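Local coordinates for protein phosphoribosylformylglycinamidine cyclo-ligase (Thermus thermophilus HB8, PDB 5AVM) that probably catalyses the ATP-dependent ring closure of formylglycinamidine ribonucleotide to 5-aminoimidazole ribonucleotide, a step in de novo purine biosynthesis, at residues A179-G184 and L315-L320; H239-I244 and M300-P305; V84-N89 and R219-Y224; V206-E211 and F276-R281; A234-H239 and Q306-E311. One frame throughout, in Å; residues are numbered along the deposited sequence.

Interaction 1. Residues A179-G184 and L315-L320; sequences ALPSSG and LVEGFL
Pro-181 and Glu-317 cross obliquely, and both the backbone and the side chain of the glutamate meet the proline ring. Pro-181 CD lies 3.1 Å from Glu-317 O. Pro-181 CG, the next ring atom, comes within 3.5 Å of Glu-317 OE2. The glutamate has CG anti to its backbone N (chi1 -180°), and the extended chain beyond it carries OE2 to the proline ring. Leu-180 points its CB away, but its end turns back. It crosses Val-316 at about a right angle, with Leu-180 CD2 and Val-316 CG2 3.9 Å apart. Phe-319 turns the edge of its ring to Pro-181, and Phe-319 CE2 is 4.3 Å from Pro-181 CD. Ala-179 O lies at the ring edge too, near the ring plane. The backbones pair beside these side chains. Ala-179 N donates to Phe-319 O at 3.1 Å. The return bond, from Phe-319 N to Ala-179 O, is weak. Gly-318 CA adds a CA-H...O contact to Ala-179 O at 3.4 Å. Leu-180 also packs on Phe-228 of helix 225-233. Ala-179 and Phe-319 form an antiparallel hydrogen-bonded pair between strands 176-181 and 319-326, neighbours in the mixed sheet of the AIR synthase C-terminal domain.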
# COMPACT_ATOMS: atom_id res chain seq x y z
N ALA B 179 13.59 -18.99 18.17
CA ALA B 179 13.84 -17.72 17.51
C ALA B 179 14.82 -17.89 16.37
O ALA B 179 15.77 -18.65 16.47
CB ALA B 179 14.37 -16.71 18.51
N LEU B 180 14.55 -17.19 15.28
CA LEU B 180 15.42 -17.20 14.12
C LEU B 180 16.13 -15.86 14.24
O LEU B 180 15.49 -14.82 14.45
CB LEU B 180 14.61 -17.28 12.83
CG LEU B 180 13.71 -18.52 12.71
CD1 LEU B 180 13.09 -18.56 11.33
CD2 LEU B 180 14.54 -19.78 12.98
N PRO B 181 17.47 -15.86 14.12
CA PRO B 181 18.32 -14.67 14.23
C PRO B 181 18.09 -13.51 13.28
O PRO B 181 18.04 -13.68 12.06
CB PRO B 181 19.73 -15.25 14.11
CG PRO B 181 19.53 -16.38 13.16
CD PRO B 181 18.27 -17.03 13.69
N SER B 182 17.97 -12.31 13.85
CA SER B 182 17.77 -11.10 13.07
C SER B 182 19.15 -10.69 12.55
O SER B 182 20.17 -11.12 13.10
CB SER B 182 17.17 -9.99 13.93
OG SER B 182 18.12 -9.46 14.84
N SER B 183 19.17 -9.85 11.51
CA SER B 183 20.42 -9.40 10.90
C SER B 183 20.84 -8.03 11.41
O SER B 183 21.78 -7.42 10.90
CB SER B 183 20.25 -9.31 9.40
OG SER B 183 19.42 -8.21 9.08
N GLY B 184 20.14 -7.55 12.42
CA GLY B 184 20.44 -6.24 12.96
C GLY B 184 19.14 -5.58 13.32
O GLY B 184 18.18 -6.28 13.67
N LEU B 315 17.65 -28.52 11.02
CA LEU B 315 17.39 -28.07 9.66
C LEU B 315 17.65 -26.58 9.52
O LEU B 315 18.01 -26.09 8.44
CB LEU B 315 15.94 -28.36 9.27
CG LEU B 315 15.37 -29.76 9.55
CD1 LEU B 315 13.86 -29.76 9.34
CD2 LEU B 315 16.05 -30.76 8.63
N VAL B 316 17.45 -25.85 10.61
CA VAL B 316 17.62 -24.41 10.56
C VAL B 316 18.44 -23.81 11.71
O VAL B 316 18.57 -24.40 12.78
CB VAL B 316 16.24 -23.72 10.50
CG1 VAL B 316 15.37 -24.19 11.65
CG2 VAL B 316 16.40 -22.23 10.57
N GLU B 317 18.99 -22.63 11.44
CA GLU B 317 19.78 -21.87 12.39
C GLU B 317 18.83 -21.20 13.38
O GLU B 317 18.32 -20.12 13.11
CB GLU B 317 20.59 -20.81 11.64
CG GLU B 317 21.49 -19.94 12.49
CD GLU B 317 22.41 -19.08 11.64
OE1 GLU B 317 23.16 -19.66 10.82
OE2 GLU B 317 22.39 -17.84 11.79
N GLY B 318 18.59 -21.84 14.52
CA GLY B 318 17.68 -21.27 15.50
C GLY B 318 18.17 -21.40 16.92
O GLY B 318 19.26 -21.90 17.16
N PHE B 319 17.35 -20.95 17.86
CA PHE B 319 17.70 -21.01 19.27
C PHE B 319 16.48 -21.22 20.16
O PHE B 319 15.53 -20.44 20.11
CB PHE B 319 18.38 -19.69 19.68
CG PHE B 319 19.63 -19.38 18.90
CD1 PHE B 319 20.86 -19.91 19.30
CD2 PHE B 319 19.57 -18.59 17.76
CE1 PHE B 319 22.01 -19.64 18.57
CE2 PHE B 319 20.72 -18.32 17.02
CZ PHE B 319 21.94 -18.85 17.42
N LEU B 320 16.49 -22.28 20.97
CA LEU B 320 15.38 -22.52 21.89
C LEU B 320 15.56 -21.41 22.91
O LEU B 320 16.60 -21.31 23.55
CB LEU B 320 15.50 -23.89 22.57
CG LEU B 320 14.46 -24.25 23.64
CD1 LEU B 320 13.06 -24.16 23.07
CD2 LEU B 320 14.72 -25.64 24.16

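Interaction 2. Residues H239-I244 and M300-P305; sequences HAAAHI and MVLVLP
A classic beta bulge sets His-239 and Ala-240 together opposite Val-303. Val-303 O takes two bonds, from His-239 N at 2.9 Å and from Ala-240 N at 3.0 Å. Both donors lie in the carbonyl plane. Val-303 N bonds back to Ala-240 O, from 53° above that carbonyl plane. Further along, Ala-242 and Val-301 form a second hydrogen-bonded pair.

The ring of His-239 and Pro-305 reach toward each other tip to tip. Pro-305 CD sits over one face of the ring, offset toward the rim and 3.1 Å from His-239 NE2, in a CH-pi contact. The ring is also gripped in two polar places: ND1 bonds to Asp-175 and NE2 to Glu-237. An alanine here would probably leave the carboxylates of Asp-175 and Glu-237 without their ring partner and open a gap beside Pro-305.

Strand 240-243 is outermost in the mixed sheet within this chain, and it runs antiparallel to strand 298-304. Small alanine side chains line it. Ala-240 CB meets Val-303 CB at 4.1 Å. On the face of Ala-241, the Met-300 chain bends at chi3 (74°), which brings CE to 3.9 Å from Ala-241 CB. Met-300 CG lies 3.8 Å from His-243 CD2. The nitrogens of His-243 look beyond the strands, NE2 to His-221 and ND1 to Asp-90. On the face of Ala-242, Ile-244 CD1 lies 4.0 Å from Val-301 CG2.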
# COMPACT_ATOMS: atom_id res chain seq x y z
N HIS B 239 2.98 -24.21 15.32
CA HIS B 239 1.69 -23.75 15.82
C HIS B 239 1.42 -22.30 15.48
O HIS B 239 0.39 -21.97 14.88
CB HIS B 239 1.61 -23.92 17.34
CG HIS B 239 1.54 -25.35 17.78
ND1 HIS B 239 1.34 -25.71 19.09
CD2 HIS B 239 1.63 -26.50 17.07
CE1 HIS B 239 1.31 -27.03 19.18
NE2 HIS B 239 1.48 -27.53 17.97
N ALA B 240 2.34 -21.42 15.88
CA ALA B 240 2.21 -20.00 15.62
C ALA B 240 3.59 -19.44 15.32
O ALA B 240 4.59 -20.16 15.34
CB ALA B 240 1.59 -19.29 16.82
N ALA B 241 3.65 -18.15 15.03
CA ALA B 241 4.92 -17.50 14.73
C ALA B 241 4.72 -16.01 14.85
O ALA B 241 3.63 -15.49 14.61
CB ALA B 241 5.39 -17.87 13.32
N ALA B 242 5.79 -15.32 15.23
CA ALA B 242 5.72 -13.89 15.38
C ALA B 242 6.90 -13.25 14.70
O ALA B 242 8.03 -13.68 14.87
CB ALA B 242 5.71 -13.51 16.86
N HIS B 243 6.61 -12.23 13.89
CA HIS B 243 7.66 -11.49 13.23
C HIS B 243 7.86 -10.35 14.21
O HIS B 243 6.89 -9.66 14.55
CB HIS B 243 7.18 -10.95 11.89
CG HIS B 243 8.26 -10.33 11.06
ND1 HIS B 243 8.01 -9.39 10.09
CD2 HIS B 243 9.60 -10.53 11.06
CE1 HIS B 243 9.15 -9.03 9.52
NE2 HIS B 243 10.13 -9.71 10.09
N ILE B 244 9.08 -10.18 14.71
CA ILE B 244 9.38 -9.13 15.69
C ILE B 244 9.73 -7.81 15.01
O ILE B 244 10.89 -7.54 14.67
CB ILE B 244 10.54 -9.55 16.63
CG1 ILE B 244 10.22 -10.93 17.22
CG2 ILE B 244 10.73 -8.51 17.73
CD1 ILE B 244 8.81 -11.05 17.77
N MET B 300 12.40 -13.59 14.36
CA MET B 300 11.11 -14.26 14.35
C MET B 300 11.07 -15.26 15.48
O MET B 300 12.08 -15.88 15.78
CB MET B 300 10.86 -15.00 13.03
CG MET B 300 10.29 -14.14 11.92
SD MET B 300 9.38 -15.12 10.72
CE MET B 300 7.91 -15.48 11.63
N VAL B 301 9.91 -15.40 16.12
CA VAL B 301 9.77 -16.37 17.20
C VAL B 301 8.76 -17.41 16.76
O VAL B 301 7.68 -17.08 16.26
CB VAL B 301 9.27 -15.71 18.52
CG1 VAL B 301 9.18 -16.76 19.63
CG2 VAL B 301 10.21 -14.57 18.94
N LEU B 302 9.11 -18.68 16.93
CA LEU B 302 8.24 -19.78 16.55
C LEU B 302 7.69 -20.48 17.79
O LEU B 302 8.41 -20.75 18.75
CB LEU B 302 9.01 -20.78 15.69
CG LEU B 302 9.12 -20.52 14.18
CD1 LEU B 302 9.41 -19.07 13.90
CD2 LEU B 302 10.22 -21.39 13.60
N VAL B 303 6.39 -20.77 17.76
CA VAL B 303 5.74 -21.46 18.86
C VAL B 303 5.34 -22.82 18.30
O VAL B 303 4.54 -22.91 17.37
CB VAL B 303 4.49 -20.70 19.32
CG1 VAL B 303 3.96 -21.30 20.61
CG2 VAL B 303 4.81 -19.23 19.51
N LEU B 304 5.91 -23.88 18.87
CA LEU B 304 5.64 -25.23 18.40
C LEU B 304 5.95 -26.26 19.48
O LEU B 304 6.63 -25.95 20.47
CB LEU B 304 6.50 -25.51 17.15
CG LEU B 304 8.00 -25.14 17.19
CD1 LEU B 304 8.69 -25.73 18.40
CD2 LEU B 304 8.66 -25.64 15.93
N PRO B 305 5.46 -27.51 19.32
CA PRO B 305 5.71 -28.57 20.30
C PRO B 305 7.22 -28.69 20.57
O PRO B 305 8.03 -28.36 19.71
CB PRO B 305 5.14 -29.81 19.61
CG PRO B 305 3.97 -29.25 18.89
CD PRO B 305 4.53 -27.99 18.27

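Interaction 3. Residues V84-N89 and R219-Y224; sequences VNHSVN and RPHRAY
Asn-85 and Asn-89, one helical turn apart, meet residues 219-224 with the same first torsion. CG is anti to the carbonyl carbon in each (chi1 -72° and -71°), on CB atoms that point toward the loop. Asn-85 ND2 donates to His-221 O at 2.6 Å, nearly along the C=O axis, and the acceptor lies in the amide plane. Asn-85 CG rests 3.5 Å from Ala-223 CB. Asn-85 OD1 is held by His-129.

Asn-89 uses both ends of its amide. Asn-89 ND2 donates to Arg-222 O at 2.8 Å, and Asn-89 OD1 accepts from Tyr-224 N at 3.0 Å on a lone pair. The amide plane is only 19° from the plane of the Tyr-224 ring, with Asn-89 ND2 3.2 Å from Tyr-224 CD2. A leucine here would probably leave Arg-222 O and Tyr-224 N without their amide mate.

His-86 lays its CB over the face of the His-221 ring, 3.9 Å from the centroid. The two imidazole planes are 30° apart and the rings barely overlap. Their ND1 atoms share Thr-187 OG1.

Helix 79-92 belongs to the N-terminal family domain and the loop to the C-terminal one. In this buried place the two side-chain amides satisfy three backbone groups of the loop: His-221 O, Arg-222 O and Tyr-224 N. The two bonds to Asn-89 also fix which end of its amide is oxygen.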
# COMPACT_ATOMS: atom_id res chain seq x y z
N VAL B 84 10.74 -5.90 0.93
CA VAL B 84 10.34 -7.22 0.46
C VAL B 84 10.51 -8.28 1.55
O VAL B 84 9.59 -9.07 1.80
CB VAL B 84 11.15 -7.60 -0.80
CG1 VAL B 84 10.92 -9.06 -1.17
CG2 VAL B 84 10.73 -6.70 -1.95
N ASN B 85 11.67 -8.30 2.19
CA ASN B 85 11.94 -9.28 3.24
C ASN B 85 11.03 -9.10 4.45
O ASN B 85 10.66 -10.08 5.09
CB ASN B 85 13.39 -9.20 3.68
CG ASN B 85 14.32 -9.76 2.63
OD1 ASN B 85 13.88 -10.14 1.55
ND2 ASN B 85 15.62 -9.81 2.94
N HIS B 86 10.68 -7.86 4.77
CA HIS B 86 9.80 -7.57 5.89
C HIS B 86 8.41 -8.06 5.50
O HIS B 86 7.66 -8.58 6.32
CB HIS B 86 9.80 -6.07 6.17
CG HIS B 86 8.94 -5.65 7.33
ND1 HIS B 86 9.25 -4.57 8.13
CD2 HIS B 86 7.75 -6.12 7.77
CE1 HIS B 86 8.28 -4.39 9.01
NE2 HIS B 86 7.36 -5.31 8.82
N SER B 87 8.07 -7.89 4.22
CA SER B 87 6.78 -8.31 3.68
C SER B 87 6.68 -9.84 3.66
O SER B 87 5.64 -10.41 3.99
CB SER B 87 6.58 -7.76 2.26
OG SER B 87 6.59 -6.34 2.23
N VAL B 88 7.77 -10.49 3.27
CA VAL B 88 7.81 -11.94 3.22
C VAL B 88 7.59 -12.54 4.61
O VAL B 88 6.85 -13.51 4.77
CB VAL B 88 9.16 -12.44 2.64
CG1 VAL B 88 9.30 -13.94 2.83
CG2 VAL B 88 9.24 -12.09 1.16
N ASN B 89 8.22 -11.95 5.63
CA ASN B 89 8.11 -12.46 6.99
C ASN B 89 6.73 -12.30 7.61
O ASN B 89 6.28 -13.18 8.33
CB ASN B 89 9.15 -11.82 7.91
CG ASN B 89 10.57 -12.29 7.62
OD1 ASN B 89 10.80 -13.16 6.76
ND2 ASN B 89 11.55 -11.73 8.34
N ARG B 219 22.23 -3.07 7.10
CA ARG B 219 22.13 -4.47 6.70
C ARG B 219 20.64 -4.75 6.54
O ARG B 219 19.85 -4.54 7.47
CB ARG B 219 22.73 -5.39 7.77
CG ARG B 219 22.61 -6.87 7.45
CD ARG B 219 23.74 -7.65 8.09
NE ARG B 219 25.04 -7.35 7.46
CZ ARG B 219 26.14 -7.04 8.13
NH1 ARG B 219 26.12 -6.98 9.46
NH2 ARG B 219 27.27 -6.78 7.48
N PRO B 220 20.23 -5.21 5.35
CA PRO B 220 18.82 -5.50 5.07
C PRO B 220 18.07 -6.38 6.06
O PRO B 220 18.65 -7.23 6.75
CB PRO B 220 18.88 -6.13 3.67
CG PRO B 220 20.07 -5.45 3.05
CD PRO B 220 21.08 -5.49 4.17
N HIS B 221 16.76 -6.16 6.13
CA HIS B 221 15.86 -6.95 6.97
C HIS B 221 16.03 -8.39 6.45
O HIS B 221 16.00 -8.62 5.25
CB HIS B 221 14.42 -6.46 6.75
CG HIS B 221 13.42 -7.03 7.70
ND1 HIS B 221 12.74 -6.24 8.61
CD2 HIS B 221 12.99 -8.29 7.89
CE1 HIS B 221 11.92 -7.00 9.32
NE2 HIS B 221 12.05 -8.25 8.90
N ARG B 222 16.21 -9.34 7.36
CA ARG B 222 16.40 -10.73 6.95
C ARG B 222 15.11 -11.52 6.69
O ARG B 222 14.18 -11.49 7.51
CB ARG B 222 17.23 -11.45 8.02
CG ARG B 222 17.59 -12.89 7.70
CD ARG B 222 18.67 -13.38 8.65
NE ARG B 222 19.93 -12.67 8.42
CZ ARG B 222 20.99 -12.71 9.23
NH1 ARG B 222 20.95 -13.42 10.35
NH2 ARG B 222 22.09 -12.03 8.92
N ALA B 223 15.06 -12.22 5.56
CA ALA B 223 13.91 -13.03 5.19
C ALA B 223 14.11 -14.46 5.67
O ALA B 223 15.21 -15.00 5.59
CB ALA B 223 13.72 -13.03 3.68
N TYR B 224 13.04 -15.08 6.15
CA TYR B 224 13.10 -16.46 6.64
C TYR B 224 12.34 -17.45 5.76
O TYR B 224 11.91 -18.50 6.24
CB TYR B 224 12.58 -16.52 8.07
CG TYR B 224 13.38 -15.63 8.99
CD1 TYR B 224 14.71 -15.93 9.29
CD2 TYR B 224 12.84 -14.45 9.49
CE1 TYR B 224 15.49 -15.07 10.05
CE2 TYR B 224 13.61 -13.59 10.26
CZ TYR B 224 14.93 -13.90 10.53
OH TYR B 224 15.68 -13.02 11.28

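Interaction 4. Residues V206-E211 and F276-R281; sequences VPELGE and FPYLQR
Tyr-278 carries the packed, apolar part of this contact, against Val-206 and Leu-209. Its CG stands anti to the backbone N (chi1 178°), and its CB points toward the loop. Val-206 CG1 lies over one face of the ring, 4.1 Å above the plane and offset toward the rim at CE1 and CZ. This is a CH-pi contact. Leu-209 CD2 approaches nearer the backbone, 4.3 Å from Tyr-278 CB. Leu-209 also rests on Pro-274, and Tyr-278 on Leu-213, which carries the apolar patch on to helix 213-218.

The other side is polar and lies at the surface. Glu-208 CG is placed between the backbone N and the carbonyl carbon (chi1 55°), a crowded position, and the chain is extended from there. The Glu-208 side chain crosses that of Tyr-278 at about a right angle, with Glu-208 OE2 3.5 Å from Tyr-278 CD1. Glu-208 and Arg-281 then meet tip to tip in a salt bridge. Arg-281 NH1 donates to the syn lone pair of Glu-208 OE2 at 2.8 Å, and the two flat groups are nearly coplanar. Both residues are exposed. Arg-281 also touches a crystal neighbour, and its pose may partly reflect that.

The contact is surface packing within the AIR synthase C-terminal domain. It lays helix 275-283 on the loop that joins helices 190-196 and 213-218.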
# COMPACT_ATOMS: atom_id res chain seq x y z
N VAL B 206 33.90 0.51 13.67
CA VAL B 206 33.62 0.44 15.10
C VAL B 206 34.32 -0.81 15.67
O VAL B 206 34.29 -1.87 15.04
CB VAL B 206 32.11 0.35 15.38
CG1 VAL B 206 31.86 0.29 16.87
CG2 VAL B 206 31.40 1.55 14.78
N PRO B 207 34.95 -0.69 16.85
CA PRO B 207 35.62 -1.85 17.41
C PRO B 207 34.69 -3.05 17.60
O PRO B 207 34.73 -4.00 16.83
CB PRO B 207 36.17 -1.33 18.74
CG PRO B 207 35.18 -0.26 19.11
CD PRO B 207 35.00 0.44 17.79
N GLU B 208 33.85 -2.96 18.62
CA GLU B 208 32.92 -4.03 18.97
C GLU B 208 31.93 -4.52 17.90
O GLU B 208 31.20 -5.48 18.15
CB GLU B 208 32.14 -3.62 20.22
CG GLU B 208 31.41 -2.29 20.12
CD GLU B 208 30.92 -1.80 21.47
OE1 GLU B 208 30.04 -2.46 22.07
OE2 GLU B 208 31.42 -0.76 21.94
N LEU B 209 31.92 -3.90 16.72
CA LEU B 209 30.99 -4.32 15.67
C LEU B 209 31.62 -5.21 14.60
O LEU B 209 30.98 -6.16 14.14
CB LEU B 209 30.37 -3.09 14.97
CG LEU B 209 29.66 -2.05 15.84
CD1 LEU B 209 28.98 -1.03 14.94
CD2 LEU B 209 28.64 -2.72 16.74
N GLY B 210 32.86 -4.92 14.23
CA GLY B 210 33.52 -5.71 13.20
C GLY B 210 33.27 -5.05 11.85
O GLY B 210 33.66 -5.56 10.80
N GLU B 211 32.60 -3.90 11.90
CA GLU B 211 32.25 -3.13 10.71
C GLU B 211 31.83 -1.75 11.22
O GLU B 211 31.90 -1.49 12.42
CB GLU B 211 31.09 -3.79 9.99
CG GLU B 211 29.75 -3.67 10.71
CD GLU B 211 28.76 -4.73 10.29
OE1 GLU B 211 28.74 -5.08 9.09
OE2 GLU B 211 27.99 -5.20 11.15
N PHE B 276 23.22 -3.47 18.84
CA PHE B 276 22.20 -3.09 19.82
C PHE B 276 22.75 -2.51 21.12
O PHE B 276 22.48 -1.35 21.45
CB PHE B 276 21.28 -4.27 20.12
CG PHE B 276 20.37 -4.64 18.99
CD1 PHE B 276 19.50 -3.69 18.45
CD2 PHE B 276 20.37 -5.92 18.45
CE1 PHE B 276 18.66 -4.02 17.38
CE2 PHE B 276 19.54 -6.26 17.39
CZ PHE B 276 18.68 -5.31 16.86
N PRO B 277 23.51 -3.30 21.90
CA PRO B 277 24.04 -2.76 23.16
C PRO B 277 24.91 -1.54 22.92
O PRO B 277 25.08 -0.71 23.81
CB PRO B 277 24.81 -3.94 23.73
CG PRO B 277 25.26 -4.69 22.51
CD PRO B 277 24.03 -4.66 21.66
N TYR B 278 25.45 -1.43 21.71
CA TYR B 278 26.28 -0.30 21.33
C TYR B 278 25.39 0.94 21.26
O TYR B 278 25.68 1.97 21.86
CB TYR B 278 26.91 -0.54 19.96
CG TYR B 278 27.74 0.62 19.49
CD1 TYR B 278 28.89 1.01 20.19
CD2 TYR B 278 27.36 1.37 18.39
CE1 TYR B 278 29.62 2.12 19.81
CE2 TYR B 278 28.08 2.49 17.99
CZ TYR B 278 29.20 2.86 18.71
OH TYR B 278 29.91 3.98 18.34
N LEU B 279 24.29 0.84 20.52
CA LEU B 279 23.35 1.94 20.41
C LEU B 279 22.88 2.28 21.82
O LEU B 279 22.90 3.43 22.24
CB LEU B 279 22.15 1.52 19.55
CG LEU B 279 22.47 1.12 18.11
CD1 LEU B 279 21.24 0.52 17.45
CD2 LEU B 279 22.96 2.34 17.35
N GLN B 280 22.46 1.25 22.53
CA GLN B 280 21.98 1.38 23.90
C GLN B 280 22.94 2.23 24.74
O GLN B 280 22.54 3.21 25.36
CB GLN B 280 21.84 -0.02 24.50
CG GLN B 280 21.57 -0.09 25.98
CD GLN B 280 21.40 -1.53 26.44
OE1 GLN B 280 22.11 -2.42 25.99
NE2 GLN B 280 20.46 -1.75 27.35
N ARG B 281 24.22 1.84 24.74
CA ARG B 281 25.24 2.56 25.50
C ARG B 281 25.41 4.00 25.02
O ARG B 281 25.45 4.93 25.82
CB ARG B 281 26.58 1.83 25.39
CG ARG B 281 27.06 1.15 26.66
CD ARG B 281 28.45 0.56 26.44
NE ARG B 281 29.36 1.58 25.92
CZ ARG B 281 30.22 1.38 24.92
NH1 ARG B 281 30.29 0.19 24.33
NH2 ARG B 281 31.00 2.38 24.51

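Interaction 5. Residues A234-H239 and Q306-E311; sequences AGVELH and QEAAEE
Val-236 packs against Ala-308 and Glu-311 just after a Schellman motif. That motif ends helix 225-233, and Gly-235 supplies its positive phi. The chain then runs past helix 306-313 on its way to strand 240-243.

Val-236 can be followed outward from CB, which is 4.0 Å from Glu-311 OE1. There the side chain forks. CG1 is anti to the backbone N (chi1 -177°) and turns to Ala-308. Val-236 CG1 lies 3.8 Å from Ala-308 CB and 3.7 Å from Ala-308 O. Val-236 CG2 turns to Glu-311 and touches its carboxylate, 3.5 Å from Glu-311 OE1. Val-236 and Glu-311 slide past each other in opposite directions. The glutamate chain is extended beyond CG, and its aliphatic part lies near the same methyl group. Leu-315 packs on Val-236 as well.

Ala-308 also reaches the next residue of the loop. Ala-308 CB comes 3.3 Å from Glu-237 O. On its other side the helix rests on the sheet, where Ala-309 touches Leu-304 and Ala-176.

The polar link is made by water. One water accepts from Glu-237 N at 3.3 Å and donates to Glu-311 OE1 at 3.2 Å. The same carboxylate oxygen therefore meets both a methyl group and a water.

The side chain of Glu-237 heads instead for His-239 of its own segment. His-239 NE2 donates to Glu-237 OE1 at 2.9 Å. The acceptor lies in the imidazole plane, but the donor comes from above the carboxylate plane, 67° out of it.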
# COMPACT_ATOMS: atom_id res chain seq x y z
N ALA B 234 9.98 -30.73 5.50
CA ALA B 234 10.29 -31.76 6.49
C ALA B 234 9.08 -32.11 7.36
O ALA B 234 9.19 -32.96 8.25
CB ALA B 234 11.46 -31.30 7.36
N GLY B 235 7.95 -31.46 7.11
CA GLY B 235 6.75 -31.74 7.88
C GLY B 235 6.79 -31.39 9.36
O GLY B 235 6.10 -32.01 10.16
N VAL B 236 7.58 -30.38 9.71
CA VAL B 236 7.71 -29.94 11.10
C VAL B 236 6.45 -29.23 11.59
O VAL B 236 5.98 -28.29 10.96
CB VAL B 236 8.92 -28.98 11.25
CG1 VAL B 236 9.10 -28.59 12.71
CG2 VAL B 236 10.18 -29.65 10.73
N GLU B 237 5.90 -29.70 12.71
CA GLU B 237 4.69 -29.11 13.29
C GLU B 237 4.93 -27.73 13.88
O GLU B 237 5.65 -27.58 14.88
CB GLU B 237 4.12 -30.02 14.38
CG GLU B 237 2.80 -29.52 14.99
CD GLU B 237 2.30 -30.35 16.17
OE1 GLU B 237 1.16 -30.11 16.63
OE2 GLU B 237 3.03 -31.25 16.65
N LEU B 238 4.34 -26.71 13.26
CA LEU B 238 4.45 -25.33 13.73
C LEU B 238 3.06 -24.90 14.18
O LEU B 238 2.08 -25.20 13.51
CB LEU B 238 4.91 -24.41 12.60
CG LEU B 238 6.40 -24.37 12.21
CD1 LEU B 238 7.20 -23.90 13.40
CD2 LEU B 238 6.87 -25.73 11.75
N HIS B 239 2.98 -24.21 15.32
CA HIS B 239 1.69 -23.75 15.82
C HIS B 239 1.42 -22.30 15.48
O HIS B 239 0.39 -21.97 14.88
CB HIS B 239 1.61 -23.92 17.34
CG HIS B 239 1.54 -25.35 17.78
ND1 HIS B 239 1.34 -25.71 19.09
CD2 HIS B 239 1.63 -26.50 17.07
CE1 HIS B 239 1.31 -27.03 19.18
NE2 HIS B 239 1.48 -27.53 17.97
N GLN B 306 7.59 -29.16 21.76
CA GLN B 306 9.00 -29.28 22.10
C GLN B 306 9.81 -30.14 21.12
O GLN B 306 10.92 -29.77 20.75
CB GLN B 306 9.16 -29.84 23.52
CG GLN B 306 10.61 -29.88 23.99
CD GLN B 306 11.20 -28.49 24.24
OE1 GLN B 306 12.38 -28.24 23.98
NE2 GLN B 306 10.38 -27.58 24.77
N GLU B 307 9.26 -31.27 20.70
CA GLU B 307 9.96 -32.15 19.77
C GLU B 307 10.21 -31.52 18.41
O GLU B 307 11.22 -31.81 17.76
CB GLU B 307 9.19 -33.46 19.57
CG GLU B 307 9.85 -34.48 18.63
CD GLU B 307 9.39 -34.38 17.18
OE1 GLU B 307 9.65 -33.34 16.53
OE2 GLU B 307 8.76 -35.34 16.68
N ALA B 308 9.29 -30.66 17.98
CA ALA B 308 9.40 -30.00 16.68
C ALA B 308 10.59 -29.07 16.62
O ALA B 308 11.30 -29.02 15.61
CB ALA B 308 8.11 -29.24 16.37
N ALA B 309 10.82 -28.32 17.69
CA ALA B 309 11.95 -27.41 17.76
C ALA B 309 13.23 -28.20 17.49
O ALA B 309 14.06 -27.80 16.67
CB ALA B 309 12.01 -26.76 19.14
N GLU B 310 13.36 -29.34 18.17
CA GLU B 310 14.52 -30.22 18.02
C GLU B 310 14.77 -30.57 16.56
O GLU B 310 15.86 -30.37 16.04
CB GLU B 310 14.32 -31.51 18.83
CG GLU B 310 15.00 -31.53 20.20
CD GLU B 310 14.47 -30.46 21.14
OE1 GLU B 310 13.25 -30.43 21.38
OE2 GLU B 310 15.28 -29.66 21.64
N GLU B 311 13.75 -31.12 15.91
CA GLU B 311 13.84 -31.51 14.50
C GLU B 311 14.16 -30.30 13.62
O GLU B 311 14.80 -30.43 12.57
CB GLU B 311 12.51 -32.16 14.06
CG GLU B 311 12.38 -32.40 12.55
CD GLU B 311 11.02 -33.00 12.16
OE1 GLU B 311 9.99 -32.57 12.72
OE2 GLU B 311 11.00 -33.89 11.29
O HOH W 1 7.19 -32.30 14.24

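From the N terminus, helix residues 84-89 open the first loop, which interaction 3 closes at 219-224, joining the N- and C-terminal family domains. Before that, 179-184 opens interaction 1 and 206-211 opens interaction 4, so both cross interaction 3. Interaction 4 closes at 276-281. It crosses interactions 2 and 5, whose first segments, 234-239 and 239-244, share His-239. Closure then runs in reverse order: interaction 2 at 300-305, interaction 5 at 306-311, interaction 1 at 315-320. Interaction 2 therefore nests in 5, and 5 in 1. Interaction 4 also nests in 1. Interactions 1 and 2 build one sheet, interaction 5 adds a helix beside it, and interaction 4 ties an outlying helix to a loop.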